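Local atomic coordinates of nucleocapsid (PDB entry 4AKL), a protein that binds single- and double-stranded RNA, probably takes part in packaging the viral genome, and displays sequence-nonspecific endonuclease activity on double-stranded DNA. Residues Tyr156-Met169 and Asn424-Lys438. Sequence-based numbering, arbitrary orientation. Where two conformers were deposited one is given.
Sequences YKVPGEIVMSVKEM and NPCARTIVKLFEIQK
Ser165 OG donates to Glu435 OE2 over 2.6 Å, meeting the carboxylate on its anti side, 34° out of its plane. One turn farther along both helices, Lys438 NZ reaches Glu168 OE2 at 2.7 Å from the syn side, completing a salt bridge between side chains that come from opposite directions. The same Glu168 OE2 lies at the edge of the Phe434 ring, near its plane. Over one face of that ring sits Met169, its CG 3.6 Å from the centroid and almost on the normal; SD follows obliquely in a Met-aromatic contact, and the bend at chi3 carries CE to Ile430 CG2. Segments 163-169 and 425-438, parts of helices 163-181 and 425-440, cross at 65° with a closest axis approach of 10.0 Å, within a largely helical nucleocapsid fold. Helix 450-460 borders the Met169–Phe434 pair through Leu455, Ser451 and Glu452. At the middle of the interface Val431 spreads its two methyls: CG1 rests on Ser165 CB, while CG2 presses on Val166 CG2 at a tight 3.5 Å and also meets Ile162 CD1. Ile162, the N-cap residue of its helix, lays CD1 against the backbone between Ala427 and Arg428. Asn424 caps the other helix, OD1 accepting from Ala427 N at 2.8 Å. Its ND2, on the other branch of the amide, gives a fairly straight bond (161°) to Lys157 O and lies over one face of the Tyr156 ring, so both ends of the amide are held. Tyr156 OH is hydrogen-bonded to Ser458 OG, and Ala427 CB touches both this hydroxyl and Val158 CG1, 3.7 Å from the latter.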
loop_
_atom_site.group_PDB
_atom_site.type_symbol
_atom_site.label_atom_id
_atom_site.label_comp_id
_atom_site.label_asym_id
_atom_site.label_seq_id
_atom_site.Cartn_x
_atom_site.Cartn_y
_atom_site.Cartn_z
ATOM N N TYR A 156 11.874 17.789 -1.338
ATOM C CA TYR A 156 12.568 16.649 -1.951
ATOM C C TYR A 156 13.705 17.200 -2.748
ATOM O O TYR A 156 13.487 17.893 -3.745
ATOM C CB TYR A 156 11.634 15.863 -2.838
ATOM C CG TYR A 156 12.083 14.484 -3.264
ATOM C CD1 TYR A 156 12.331 13.492 -2.338
ATOM C CD2 TYR A 156 12.187 14.146 -4.617
ATOM C CE1 TYR A 156 12.708 12.196 -2.732
ATOM C CE2 TYR A 156 12.560 12.852 -5.019
ATOM C CZ TYR A 156 12.821 11.888 -4.074
ATOM O OH TYR A 156 13.192 10.616 -4.480
ATOM N N LYS A 157 14.914 16.882 -2.295
ATOM C CA LYS A 157 16.139 17.368 -2.916
ATOM C C LYS A 157 16.591 16.405 -3.994
ATOM O O LYS A 157 16.834 15.243 -3.711
ATOM C CB LYS A 157 17.254 17.508 -1.886
ATOM C CG LYS A 157 18.569 17.991 -2.469
ATOM C CD LYS A 157 18.512 19.447 -2.823
ATOM C CE LYS A 157 19.530 19.784 -3.891
ATOM N NZ LYS A 157 20.802 19.025 -3.746
ATOM N N VAL A 158 16.703 16.902 -5.227
ATOM C CA VAL A 158 17.203 16.134 -6.364
ATOM C C VAL A 158 18.235 16.993 -7.066
ATOM O O VAL A 158 18.226 18.177 -6.868
ATOM C CB VAL A 158 16.071 15.773 -7.370
ATOM C CG1 VAL A 158 14.973 14.915 -6.691
ATOM C CG2 VAL A 158 15.470 17.011 -7.997
ATOM N N PRO A 159 19.121 16.398 -7.886
ATOM C CA PRO A 159 20.027 17.147 -8.750
ATOM C C PRO A 159 19.291 18.086 -9.703
ATOM O O PRO A 159 18.233 17.723 -10.190
ATOM C CB PRO A 159 20.714 16.066 -9.582
ATOM C CG PRO A 159 20.468 14.835 -8.915
ATOM C CD PRO A 159 19.347 14.952 -7.989
ATOM N N GLY A 160 19.875 19.273 -9.955
ATOM C CA GLY A 160 19.296 20.300 -10.830
ATOM C C GLY A 160 18.873 19.829 -12.215
ATOM O O GLY A 160 17.889 20.318 -12.770
ATOM N N GLU A 161 19.606 18.877 -12.773
ATOM C CA GLU A 161 19.325 18.375 -14.108
ATOM C C GLU A 161 18.081 17.476 -14.239
ATOM O O GLU A 161 17.705 17.122 -15.355
ATOM C CB GLU A 161 20.555 17.634 -14.659
ATOM C CG GLU A 161 20.983 16.401 -13.859
ATOM C CD GLU A 161 21.860 15.436 -14.663
ATOM O OE1 GLU A 161 21.528 15.145 -15.842
ATOM O OE2 GLU A 161 22.890 14.969 -14.113
ATOM N N ILE A 162 17.456 17.074 -13.133
ATOM C CA ILE A 162 16.195 16.342 -13.222
ATOM C C ILE A 162 15.038 17.071 -12.542
ATOM O O ILE A 162 13.959 16.518 -12.445
ATOM C CB ILE A 162 16.334 14.925 -12.692
ATOM C CG1 ILE A 162 16.465 14.897 -11.161
ATOM C CG2 ILE A 162 17.528 14.237 -13.369
ATOM C CD1 ILE A 162 16.250 13.524 -10.581
ATOM N N VAL A 163 15.253 18.305 -12.070
ATOM C CA VAL A 163 14.191 19.040 -11.388
ATOM C C VAL A 163 12.925 19.193 -12.250
ATOM O O VAL A 163 11.828 18.869 -11.811
ATOM C CB VAL A 163 14.683 20.431 -10.859
ATOM C CG1 VAL A 163 13.517 21.335 -10.553
ATOM C CG2 VAL A 163 15.512 20.252 -9.607
ATOM N N MET A 164 13.085 19.676 -13.460
ATOM C CA MET A 164 11.939 19.868 -14.345
ATOM C C MET A 164 11.222 18.498 -14.627
ATOM O O MET A 164 10.009 18.440 -14.595
ATOM C CB MET A 164 12.347 20.650 -15.610
ATOM C CG MET A 164 12.111 22.226 -15.528
ATOM S SD MET A 164 12.252 23.119 -13.925
ATOM C CE MET A 164 13.842 23.978 -14.122
ATOM N N SER A 165 11.979 17.423 -14.856
ATOM C CA SER A 165 11.394 16.072 -15.068
ATOM C C SER A 165 10.575 15.601 -13.871
ATOM O O SER A 165 9.494 15.082 -14.034
ATOM C CB SER A 165 12.486 15.022 -15.343
ATOM O OG SER A 165 12.938 15.094 -16.679
ATOM N N VAL A 166 11.089 15.802 -12.675
ATOM C CA VAL A 166 10.323 15.459 -11.472
ATOM C C VAL A 166 9.053 16.298 -11.385
ATOM O O VAL A 166 8.003 15.776 -11.095
ATOM C CB VAL A 166 11.193 15.618 -10.200
ATOM C CG1 VAL A 166 10.349 15.526 -8.918
ATOM C CG2 VAL A 166 12.324 14.585 -10.228
ATOM N N LYS A 167 9.178 17.596 -11.646
ATOM C CA LYS A 167 8.019 18.517 -11.657
ATOM C C LYS A 167 6.967 18.143 -12.716
ATOM O O LYS A 167 5.755 18.303 -12.485
ATOM C CB LYS A 167 8.465 19.972 -11.774
ATOM C CG LYS A 167 9.001 20.547 -10.428
ATOM C CD LYS A 167 9.392 22.006 -10.514
ATOM C CE LYS A 167 9.685 22.623 -9.092
ATOM N NZ LYS A 167 10.150 24.040 -9.161
ATOM N N GLU A 168 7.415 17.618 -13.861
ATOM C CA GLU A 168 6.477 17.116 -14.895
ATOM C C GLU A 168 5.717 15.876 -14.407
ATOM O O GLU A 168 4.500 15.778 -14.622
ATOM C CB GLU A 168 7.201 16.815 -16.212
ATOM C CG GLU A 168 6.328 16.159 -17.274
ATOM C CD GLU A 168 7.103 15.712 -18.477
ATOM O OE1 GLU A 168 8.211 16.250 -18.774
ATOM O OE2 GLU A 168 6.590 14.804 -19.146
ATOM N N MET A 169 6.435 14.939 -13.757
ATOM C CA MET A 169 5.828 13.761 -13.125
ATOM C C MET A 169 4.733 14.151 -12.158
ATOM O O MET A 169 3.645 13.627 -12.250
ATOM C CB MET A 169 6.864 12.877 -12.415
ATOM C CG MET A 169 7.762 12.146 -13.404
ATOM S SD MET A 169 9.018 11.155 -12.633
ATOM C CE MET A 169 8.037 9.714 -12.205
ATOM N N ASN A 424 21.020 11.644 -4.967
ATOM C CA ASN A 424 19.729 11.005 -5.085
ATOM C C ASN A 424 19.600 10.034 -6.296
ATOM O O ASN A 424 18.801 10.251 -7.201
ATOM C CB ASN A 424 18.631 12.091 -5.064
ATOM C CG ASN A 424 17.240 11.516 -4.773
ATOM O OD1 ASN A 424 17.059 10.316 -4.829
ATOM N ND2 ASN A 424 16.261 12.384 -4.459
ATOM N N PRO A 425 20.391 8.952 -6.288
ATOM C CA PRO A 425 20.294 7.994 -7.350
ATOM C C PRO A 425 18.929 7.324 -7.409
ATOM O O PRO A 425 18.606 6.789 -8.431
ATOM C CB PRO A 425 21.401 6.964 -6.999
ATOM C CG PRO A 425 21.556 7.093 -5.626
ATOM C CD PRO A 425 21.428 8.537 -5.345
ATOM N N CYS A 426 18.155 7.360 -6.311
ATOM C CA CYS A 426 16.801 6.892 -6.339
ATOM C C CYS A 426 16.000 7.714 -7.337
ATOM O O CYS A 426 15.383 7.160 -8.287
ATOM C CB CYS A 426 16.166 7.009 -4.968
ATOM S SG CYS A 426 14.473 6.313 -4.924
ATOM N N ALA A 427 16.001 9.027 -7.127
ATOM C CA ALA A 427 15.210 9.908 -7.976
ATOM C C ALA A 427 15.759 9.890 -9.416
ATOM O O ALA A 427 15.000 9.821 -10.378
ATOM C CB ALA A 427 15.170 11.297 -7.403
ATOM N N ARG A 428 17.068 9.911 -9.587
ATOM C CA ARG A 428 17.578 9.874 -10.956
ATOM C C ARG A 428 17.019 8.673 -11.729
ATOM O O ARG A 428 16.637 8.818 -12.887
ATOM C CB ARG A 428 19.087 9.875 -10.993
ATOM C CG ARG A 428 19.654 11.237 -10.652
ATOM C CD ARG A 428 21.144 11.263 -10.759
ATOM N NE ARG A 428 21.801 10.853 -9.506
ATOM C CZ ARG A 428 22.690 9.851 -9.347
ATOM N NH1 ARG A 428 23.098 9.067 -10.352
ATOM N NH2 ARG A 428 23.183 9.633 -8.149
ATOM N N THR A 429 16.959 7.527 -11.071
ATOM C CA THR A 429 16.580 6.287 -11.704
ATOM C C THR A 429 15.064 6.214 -11.992
ATOM O O THR A 429 14.657 5.684 -13.044
ATOM C CB THR A 429 17.011 5.126 -10.817
ATOM O OG1 THR A 429 18.410 5.245 -10.540
ATOM C CG2 THR A 429 16.675 3.739 -11.464
ATOM N N ILE A 430 14.239 6.716 -11.065
ATOM C CA ILE A 430 12.791 6.851 -11.264
ATOM C C ILE A 430 12.481 7.696 -12.496
ATOM O O ILE A 430 11.678 7.326 -13.312
ATOM C CB ILE A 430 12.111 7.489 -10.027
ATOM C CG1 ILE A 430 12.050 6.483 -8.860
ATOM C CG2 ILE A 430 10.686 7.947 -10.340
ATOM C CD1 ILE A 430 11.568 7.026 -7.491
ATOM N N VAL A 431 13.148 8.843 -12.596
ATOM C CA VAL A 431 12.989 9.813 -13.689
ATOM C C VAL A 431 13.394 9.221 -15.047
ATOM O O VAL A 431 12.693 9.411 -16.074
ATOM C CB VAL A 431 13.836 11.114 -13.388
ATOM C CG1 VAL A 431 14.103 11.894 -14.609
ATOM C CG2 VAL A 431 13.143 11.947 -12.342
ATOM N N LYS A 432 14.519 8.515 -15.053
ATOM C CA LYS A 432 15.008 7.937 -16.267
ATOM C C LYS A 432 14.011 6.873 -16.725
ATOM O O LYS A 432 13.774 6.770 -17.930
ATOM C CB LYS A 432 16.432 7.387 -16.153
ATOM C CG LYS A 432 17.248 7.566 -17.462
ATOM C CD LYS A 432 17.569 9.087 -17.670
ATOM C CE LYS A 432 18.821 9.387 -18.396
ATOM N NZ LYS A 432 18.730 9.416 -19.873
ATOM N N LEU A 433 13.387 6.129 -15.799
ATOM C CA LEU A 433 12.351 5.157 -16.207
ATOM C C LEU A 433 11.096 5.825 -16.774
ATOM O O LEU A 433 10.489 5.310 -17.732
ATOM C CB LEU A 433 11.932 4.232 -15.103
ATOM C CG LEU A 433 13.016 3.251 -14.718
ATOM C CD1 LEU A 433 12.772 2.759 -13.303
ATOM C CD2 LEU A 433 13.110 2.074 -15.713
ATOM N N PHE A 434 10.710 6.939 -16.179
ATOM C CA PHE A 434 9.609 7.716 -16.666
ATOM C C PHE A 434 9.902 8.213 -18.104
ATOM O O PHE A 434 9.085 8.048 -18.955
ATOM C CB PHE A 434 9.333 8.911 -15.731
ATOM C CG PHE A 434 8.223 9.826 -16.214
ATOM C CD1 PHE A 434 6.885 9.482 -16.031
ATOM C CD2 PHE A 434 8.507 11.022 -16.822
ATOM C CE1 PHE A 434 5.878 10.343 -16.460
ATOM C CE2 PHE A 434 7.476 11.886 -17.253
ATOM C CZ PHE A 434 6.188 11.533 -17.074
ATOM N N GLU A 435 11.078 8.784 -18.333
ATOM C CA GLU A 435 11.436 9.338 -19.622
ATOM C C GLU A 435 11.415 8.227 -20.649
ATOM O O GLU A 435 10.888 8.387 -21.747
ATOM C CB GLU A 435 12.777 10.081 -19.556
ATOM C CG GLU A 435 12.676 11.403 -18.688
ATOM C CD GLU A 435 14.031 12.038 -18.323
ATOM O OE1 GLU A 435 15.057 11.313 -18.198
ATOM O OE2 GLU A 435 14.073 13.279 -18.158
ATOM N N ILE A 436 11.948 7.074 -20.271
ATOM C CA ILE A 436 11.921 5.906 -21.147
ATOM C C ILE A 436 10.472 5.471 -21.470
ATOM O O ILE A 436 10.148 5.243 -22.671
ATOM C CB ILE A 436 12.736 4.754 -20.567
ATOM C CG1 ILE A 436 14.213 5.104 -20.538
ATOM C CG2 ILE A 436 12.557 3.470 -21.376
ATOM C CD1 ILE A 436 15.002 4.177 -19.672
ATOM N N GLN A 437 9.605 5.355 -20.455
ATOM C CA GLN A 437 8.172 5.016 -20.695
ATOM C C GLN A 437 7.552 6.040 -21.634
ATOM O O GLN A 437 6.761 5.673 -22.553
ATOM C CB GLN A 437 7.260 4.978 -19.435
ATOM C CG GLN A 437 7.705 4.133 -18.233
ATOM C CD GLN A 437 6.699 4.110 -17.022
ATOM O OE1 GLN A 437 7.090 3.973 -15.789
ATOM N NE2 GLN A 437 5.402 4.196 -17.370
ATOM N N LYS A 438 7.878 7.305 -21.412
ATOM C CA LYS A 438 7.273 8.389 -22.149
ATOM C C LYS A 438 7.671 8.412 -23.623
ATOM O O LYS A 438 6.850 8.765 -24.472
ATOM C CB LYS A 438 7.655 9.721 -21.494
ATOM C CG LYS A 438 6.895 10.894 -22.001
ATOM C CD LYS A 438 6.966 12.125 -21.016
ATOM C CE LYS A 438 8.009 13.175 -21.341
ATOM N NZ LYS A 438 7.387 14.528 -21.663
#